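Local coordinates for protein CurH (Lyngbya majuscula, PDB 3KG7) that probably removes water from beta-hydroxyacyl intermediates of curacin biosynthesis, as the dehydratase domain of a modular polyketide synthase, at residues 155-160 and 213-218; 251-256 and 262-267. All coordinates share one frame; numbering follows the deposited sequence.

Interaction 1: residues 155-160 and 213-218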
loop_
_atom_site.group_PDB
_atom_site.type_symbol
_atom_site.label_atom_id
_atom_site.label_comp_id
_atom_site.label_asym_id
_atom_site.label_seq_id
_atom_site.Cartn_x
_atom_site.Cartn_y
_atom_site.Cartn_z
ATOM N N GLU C 155 37.743 13.005 -16.503
ATOM C CA GLU C 155 38.891 12.740 -15.645
ATOM C C GLU C 155 38.656 13.233 -14.221
ATOM O O GLU C 155 39.026 12.557 -13.261
ATOM C CB GLU C 155 40.167 13.333 -16.248
ATOM C CG GLU C 155 40.768 12.459 -17.354
ATOM C CD GLU C 155 41.712 13.236 -18.269
ATOM O OE1 GLU C 155 41.241 14.183 -18.947
ATOM O OE2 GLU C 155 42.920 12.894 -18.324
ATOM N N ILE C 156 38.023 14.397 -14.087
ATOM C CA ILE C 156 37.702 14.942 -12.772
ATOM C C ILE C 156 36.779 13.991 -12.012
ATOM O O ILE C 156 37.022 13.689 -10.840
ATOM C CB ILE C 156 37.121 16.375 -12.878
ATOM C CG1 ILE C 156 38.263 17.395 -12.802
ATOM C CG2 ILE C 156 36.067 16.644 -11.788
ATOM C CD1 ILE C 156 37.839 18.826 -13.077
ATOM N N TYR C 157 35.743 13.504 -12.692
ATOM C CA TYR C 157 34.814 12.548 -12.099
ATOM C C TYR C 157 35.524 11.259 -11.718
ATOM O O TYR C 157 35.346 10.756 -10.609
ATOM C CB TYR C 157 33.672 12.242 -13.059
ATOM C CG TYR C 157 32.925 13.460 -13.540
ATOM C CD1 TYR C 157 32.712 14.586 -12.684
ATOM C CD2 TYR C 157 32.402 13.489 -14.840
ATOM C CE1 TYR C 157 32.015 15.714 -13.129
ATOM C CE2 TYR C 157 31.690 14.605 -15.292
ATOM C CZ TYR C 157 31.508 15.716 -14.431
ATOM O OH TYR C 157 30.819 16.815 -14.884
ATOM N N ALA C 158 36.336 10.738 -12.636
ATOM C CA ALA C 158 37.119 9.531 -12.384
ATOM C C ALA C 158 38.026 9.709 -11.172
ATOM O O ALA C 158 38.319 8.741 -10.463
ATOM C CB ALA C 158 37.930 9.151 -13.610
ATOM N N SER C 159 38.440 10.954 -10.938
ATOM C CA SER C 159 39.327 11.311 -9.833
ATOM C C SER C 159 38.627 11.289 -8.480
ATOM O O SER C 159 39.283 11.234 -7.431
ATOM C CB SER C 159 39.928 12.692 -10.079
ATOM O OG SER C 159 40.814 12.668 -11.191
ATOM N N ILE C 160 37.302 11.341 -8.509
ATOM C CA ILE C 160 36.510 11.192 -7.302
ATOM C C ILE C 160 35.708 9.887 -7.361
ATOM O O ILE C 160 34.652 9.756 -6.737
ATOM C CB ILE C 160 35.630 12.431 -7.052
ATOM C CG1 ILE C 160 34.835 12.797 -8.320
ATOM C CG2 ILE C 160 36.536 13.611 -6.608
ATOM C CD1 ILE C 160 33.601 13.661 -8.087
ATOM N N PRO C 213 31.534 26.671 -11.810
ATOM C CA PRO C 213 32.672 27.527 -12.195
ATOM C C PRO C 213 34.044 27.033 -11.705
ATOM O O PRO C 213 35.064 27.259 -12.370
ATOM C CB PRO C 213 32.336 28.863 -11.528
ATOM C CG PRO C 213 30.860 28.902 -11.505
ATOM C CD PRO C 213 30.358 27.484 -11.435
ATOM N N ASP C 214 34.048 26.351 -10.560
ATOM C CA ASP C 214 35.269 25.908 -9.892
ATOM C C ASP C 214 35.322 24.388 -9.721
ATOM O O ASP C 214 35.619 23.890 -8.635
ATOM C CB ASP C 214 35.369 26.589 -8.522
ATOM C CG ASP C 214 34.196 26.247 -7.612
ATOM O OD1 ASP C 214 33.032 26.502 -7.992
ATOM O OD2 ASP C 214 34.447 25.714 -6.513
ATOM N N LEU C 215 35.044 23.653 -10.795
ATOM C CA LEU C 215 35.016 22.188 -10.738
ATOM C C LEU C 215 36.419 21.557 -10.697
ATOM O O LEU C 215 36.580 20.414 -10.272
ATOM C CB LEU C 215 34.183 21.610 -11.891
ATOM C CG LEU C 215 33.600 20.204 -11.693
ATOM C CD1 LEU C 215 32.222 20.262 -11.021
ATOM C CD2 LEU C 215 33.520 19.461 -13.017
ATOM N N PHE C 216 37.427 22.310 -11.126
ATOM C CA PHE C 216 38.823 21.865 -11.052
ATOM C C PHE C 216 39.390 22.007 -9.635
ATOM O O PHE C 216 40.551 21.672 -9.385
ATOM C CB PHE C 216 39.690 22.640 -12.058
ATOM C CG PHE C 216 39.330 22.380 -13.500
ATOM C CD1 PHE C 216 38.341 23.129 -14.135
ATOM C CD2 PHE C 216 39.981 21.384 -14.222
ATOM C CE1 PHE C 216 38.002 22.887 -15.467
ATOM C CE2 PHE C 216 39.650 21.135 -15.556
ATOM C CZ PHE C 216 38.658 21.888 -16.178
ATOM N N ASP C 217 38.553 22.493 -8.718
ATOM C CA ASP C 217 38.955 22.824 -7.352
ATOM C C ASP C 217 38.629 21.683 -6.393
ATOM O O ASP C 217 39.354 21.457 -5.419
ATOM C CB ASP C 217 38.234 24.101 -6.904
ATOM C CG ASP C 217 39.107 25.019 -6.068
ATOM O OD1 ASP C 217 39.888 24.524 -5.228
ATOM O OD2 ASP C 217 38.991 26.249 -6.248
ATOM N N PHE C 218 37.527 20.986 -6.678
ATOM C CA PHE C 218 37.066 19.827 -5.909
ATOM C C PHE C 218 38.209 18.811 -5.746
ATOM O O PHE C 218 38.372 17.922 -6.588
ATOM C CB PHE C 218 35.874 19.156 -6.623
ATOM C CG PHE C 218 34.596 19.982 -6.642
ATOM C CD1 PHE C 218 33.406 19.449 -6.148
ATOM C CD2 PHE C 218 34.570 21.273 -7.177
ATOM C CE1 PHE C 218 32.221 20.193 -6.171
ATOM C CE2 PHE C 218 33.384 22.023 -7.200
ATOM C CZ PHE C 218 32.213 21.481 -6.696
#
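One face of the Phe216 ring carries the terminal methyl of Ile156: CD1 stands 3.9 Å from the ring centroid, 27° off the ring normal, in a CH-pi contact displaced toward the rim. The nearest ring carbon is CD2 of Phe216, 3.5 Å from that methyl, and the two side chains meet at about a right angle. A second ring, that of Tyr157, is met obliquely, neither squarely on a face nor at an edge, by the Leu215 methyl CD2, which lies 4.0 Å from Tyr157 CE1. The rim of the Phe218 ring, in its plane, faces the backbone oxygen Asp214 O within the loop.

Ile156 thus works with both its branch and its tip. Its branch methyl CG2 rests 4.0 Å from Leu215 CD2, while CD1, carried outward by an extended chi2 of 172°, lies against Leu215 O, 3.5 Å away, as well as the phenylalanine. In the double hotdog fold of this dehydratase domain, the contact seats the last turns of helix 150-159 against the irregular loop that follows helix 202-207. Leu215 CG lies opposite its own backbone N (chi1 -157°), which carries the isobutyl group toward the helix, where CD2 serves isoleucine and tyrosine alike. With an alanine in place of Ile156, the Phe216 face would probably lose its methyl cover and Leu215 CD2 its branch-methyl neighbour, opening a gap between helix and loop.

No hydrogen bond crosses between the segments, and the side-chain contacts are apolar. The polar end of Tyr157 is engaged elsewhere: its OH bonds to the backbone oxygen of Arg210, and its ring meets Tyr164 edge-to-face. Farther along the helix, Ser159 OG bonds to Glu155 O at 2.7 Å from above the carbonyl plane, on the face opposite Ser159 N.

Interaction 2: residues 251-256 and 262-267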
loop_
_atom_site.group_PDB
_atom_site.type_symbol
_atom_site.label_atom_id
_atom_site.label_comp_id
_atom_site.label_asym_id
_atom_site.label_seq_id
_atom_site.Cartn_x
_atom_site.Cartn_y
_atom_site.Cartn_z
ATOM N N PRO C 251 30.338 30.667 -8.019
ATOM C CA PRO C 251 31.121 29.515 -7.555
ATOM C C PRO C 251 30.565 28.884 -6.277
ATOM O O PRO C 251 29.889 29.553 -5.493
ATOM C CB PRO C 251 32.510 30.112 -7.301
ATOM C CG PRO C 251 32.568 31.309 -8.186
ATOM C CD PRO C 251 31.184 31.871 -8.154
ATOM N N SER C 252 30.854 27.600 -6.089
ATOM C CA SER C 252 30.333 26.834 -4.957
ATOM C C SER C 252 30.799 27.389 -3.613
ATOM O O SER C 252 31.970 27.721 -3.441
ATOM C CB SER C 252 30.717 25.355 -5.083
ATOM O OG SER C 252 32.106 25.199 -5.306
ATOM N N ARG C 253 29.865 27.497 -2.673
ATOM C CA ARG C 253 30.182 27.906 -1.310
ATOM C C ARG C 253 30.707 26.722 -0.511
ATOM O O ARG C 253 30.101 25.652 -0.486
ATOM C CB ARG C 253 28.969 28.539 -0.621
ATOM C CG ARG C 253 28.545 29.889 -1.222
ATOM C CD ARG C 253 27.325 30.499 -0.521
ATOM N NE ARG C 253 26.332 29.495 -0.144
ATOM C CZ ARG C 253 25.498 28.901 -0.992
ATOM N NH1 ARG C 253 25.523 29.201 -2.285
ATOM N NH2 ARG C 253 24.637 27.997 -0.543
ATOM N N VAL C 254 31.849 26.932 0.130
ATOM C CA VAL C 254 32.539 25.886 0.862
ATOM C C VAL C 254 32.412 26.150 2.356
ATOM O O VAL C 254 33.031 27.081 2.884
ATOM C CB VAL C 254 34.041 25.822 0.464
ATOM C CG1 VAL C 254 34.784 24.746 1.268
ATOM C CG2 VAL C 254 34.186 25.572 -1.031
ATOM N N ASN C 255 31.576 25.362 3.027
ATOM C CA ASN C 255 31.591 25.336 4.482
ATOM C C ASN C 255 32.791 24.500 4.921
ATOM O O ASN C 255 33.028 23.409 4.394
ATOM C CB ASN C 255 30.284 24.769 5.058
ATOM C CG ASN C 255 30.152 25.053 6.566
ATOM O OD1 ASN C 255 31.173 24.807 7.383
ATOM N ND2 ASN C 255 28.854 25.510 6.932
ATOM N N GLU C 256 33.551 25.023 5.874
ATOM C CA GLU C 256 34.772 24.369 6.321
ATOM C C GLU C 256 34.502 23.525 7.560
ATOM O O GLU C 256 34.708 22.308 7.546
ATOM C CB GLU C 256 35.864 25.408 6.607
ATOM C CG GLU C 256 36.130 26.395 5.468
ATOM C CD GLU C 256 37.182 25.909 4.483
ATOM O OE1 GLU C 256 38.183 26.641 4.291
ATOM O OE2 GLU C 256 37.013 24.803 3.905
ATOM N N SER C 262 28.297 23.693 -1.477
ATOM C CA SER C 262 26.918 23.931 -1.918
ATOM C C SER C 262 26.851 24.901 -3.085
ATOM O O SER C 262 27.664 25.828 -3.178
ATOM C CB SER C 262 26.062 24.471 -0.772
ATOM O OG SER C 262 26.444 23.907 0.469
ATOM N N TYR C 263 25.873 24.693 -3.968
ATOM C CA TYR C 263 25.675 25.580 -5.122
ATOM C C TYR C 263 24.249 25.604 -5.681
ATOM O O TYR C 263 23.370 24.878 -5.216
ATOM C CB TYR C 263 26.719 25.326 -6.236
ATOM C CG TYR C 263 26.868 23.892 -6.709
ATOM C CD1 TYR C 263 27.631 22.968 -5.985
ATOM C CD2 TYR C 263 26.278 23.468 -7.900
ATOM C CE1 TYR C 263 27.778 21.645 -6.424
ATOM C CE2 TYR C 263 26.421 22.148 -8.350
ATOM C CZ TYR C 263 27.170 21.244 -7.608
ATOM O OH TYR C 263 27.307 19.945 -8.047
ATOM N N ASP C 264 24.038 26.466 -6.673
ATOM C CA ASP C 264 22.726 26.679 -7.288
ATOM C C ASP C 264 22.766 26.413 -8.782
ATOM O O ASP C 264 23.764 26.703 -9.445
ATOM C CB ASP C 264 22.263 28.118 -7.047
ATOM C CG ASP C 264 22.163 28.447 -5.584
ATOM O OD1 ASP C 264 21.611 27.618 -4.827
ATOM O OD2 ASP C 264 22.651 29.527 -5.190
ATOM N N ILE C 265 21.680 25.866 -9.316
ATOM C CA ILE C 265 21.604 25.602 -10.745
ATOM C C ILE C 265 20.286 26.102 -11.300
ATOM O O ILE C 265 19.218 25.792 -10.766
ATOM C CB ILE C 265 21.761 24.091 -11.077
ATOM C CG1 ILE C 265 23.105 23.554 -10.575
ATOM C CG2 ILE C 265 21.655 23.859 -12.581
ATOM C CD1 ILE C 265 22.997 22.258 -9.855
ATOM N N GLN C 266 20.370 26.877 -12.377
ATOM C CA GLN C 266 19.188 27.333 -13.105
ATOM C C GLN C 266 18.979 26.469 -14.344
ATOM O O GLN C 266 19.901 26.263 -15.132
ATOM C CB GLN C 266 19.315 28.803 -13.517
ATOM C CG GLN C 266 19.981 29.717 -12.486
ATOM C CD GLN C 266 19.149 29.956 -11.227
ATOM O OE1 GLN C 266 19.684 30.368 -10.196
ATOM N NE2 GLN C 266 17.843 29.704 -11.307
ATOM N N LEU C 267 17.766 25.955 -14.504
ATOM C CA LEU C 267 17.414 25.201 -15.702
ATOM C C LEU C 267 16.816 26.144 -16.740
ATOM O O LEU C 267 15.814 26.816 -16.475
ATOM C CB LEU C 267 16.448 24.058 -15.375
ATOM C CG LEU C 267 17.020 22.777 -14.758
ATOM C CD1 LEU C 267 17.384 22.956 -13.286
ATOM C CD2 LEU C 267 16.024 21.629 -14.931
#
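Near the turn of the beta hairpin of strands 243-255 and 260-268, Arg253 and Ser262 form an antiparallel hydrogen-bonded pair. Arg253 N gives to Ser262 O at 2.8 Å, and Ser262 N returns a straighter bond to Arg253 O, with 164° at the hydrogen. The same Ser262 O also receives a CA-H...O contact from Ser252 CA at 3.4 Å.

Both side chains of the pair rise on one face of the hairpin. Bent at chi3 (-38°), the arginine folds back over its neighbour: NH2 comes to 3.8 Å from Ser262 CB, and one guanidinium face looks onto Ser262 O. Arg253 NH1 stays 4.1 Å from Asp264 OD2, too far for a salt bridge, although the opposite charges may still attract. Elsewhere Ser252 CB approaches the Tyr263 ring obliquely, 4.0 Å from CD1.

Ser252 OG bonds to Arg261 within the hairpin, while Asp264 OD1 reaches Gly280 N and Tyr263 OH reaches Thr209 O in the loop beyond helix 202-207. On the side away from strand 243-255, strand 260-268 pairs with strand 274-286, where Phe281 meets the Tyr263 ring edge-to-face.

In the fold
Of the four segments, 155-160 on helix 150-159 comes first along the chain, and interaction 1 closes a long loop of 52 residues, including strands 162-164, 171-176 and 181-186 and helix 202-207, when the chain returns at 213-218. Only afterwards does interaction 2 open, closing the short turn between 251-256 and 262-267. The two are therefore in series, neither nested nor crossed. They nevertheless meet in space, with centres about 14 Å apart: Asp214 OD1 probably accepts a hydrogen bond from Ser252 N, and Phe218 packs against Ser252. Arg261, in the hairpin, adds a salt bridge to Asp214. The 213-218 loop thereby links helix 150-159 to the hairpin.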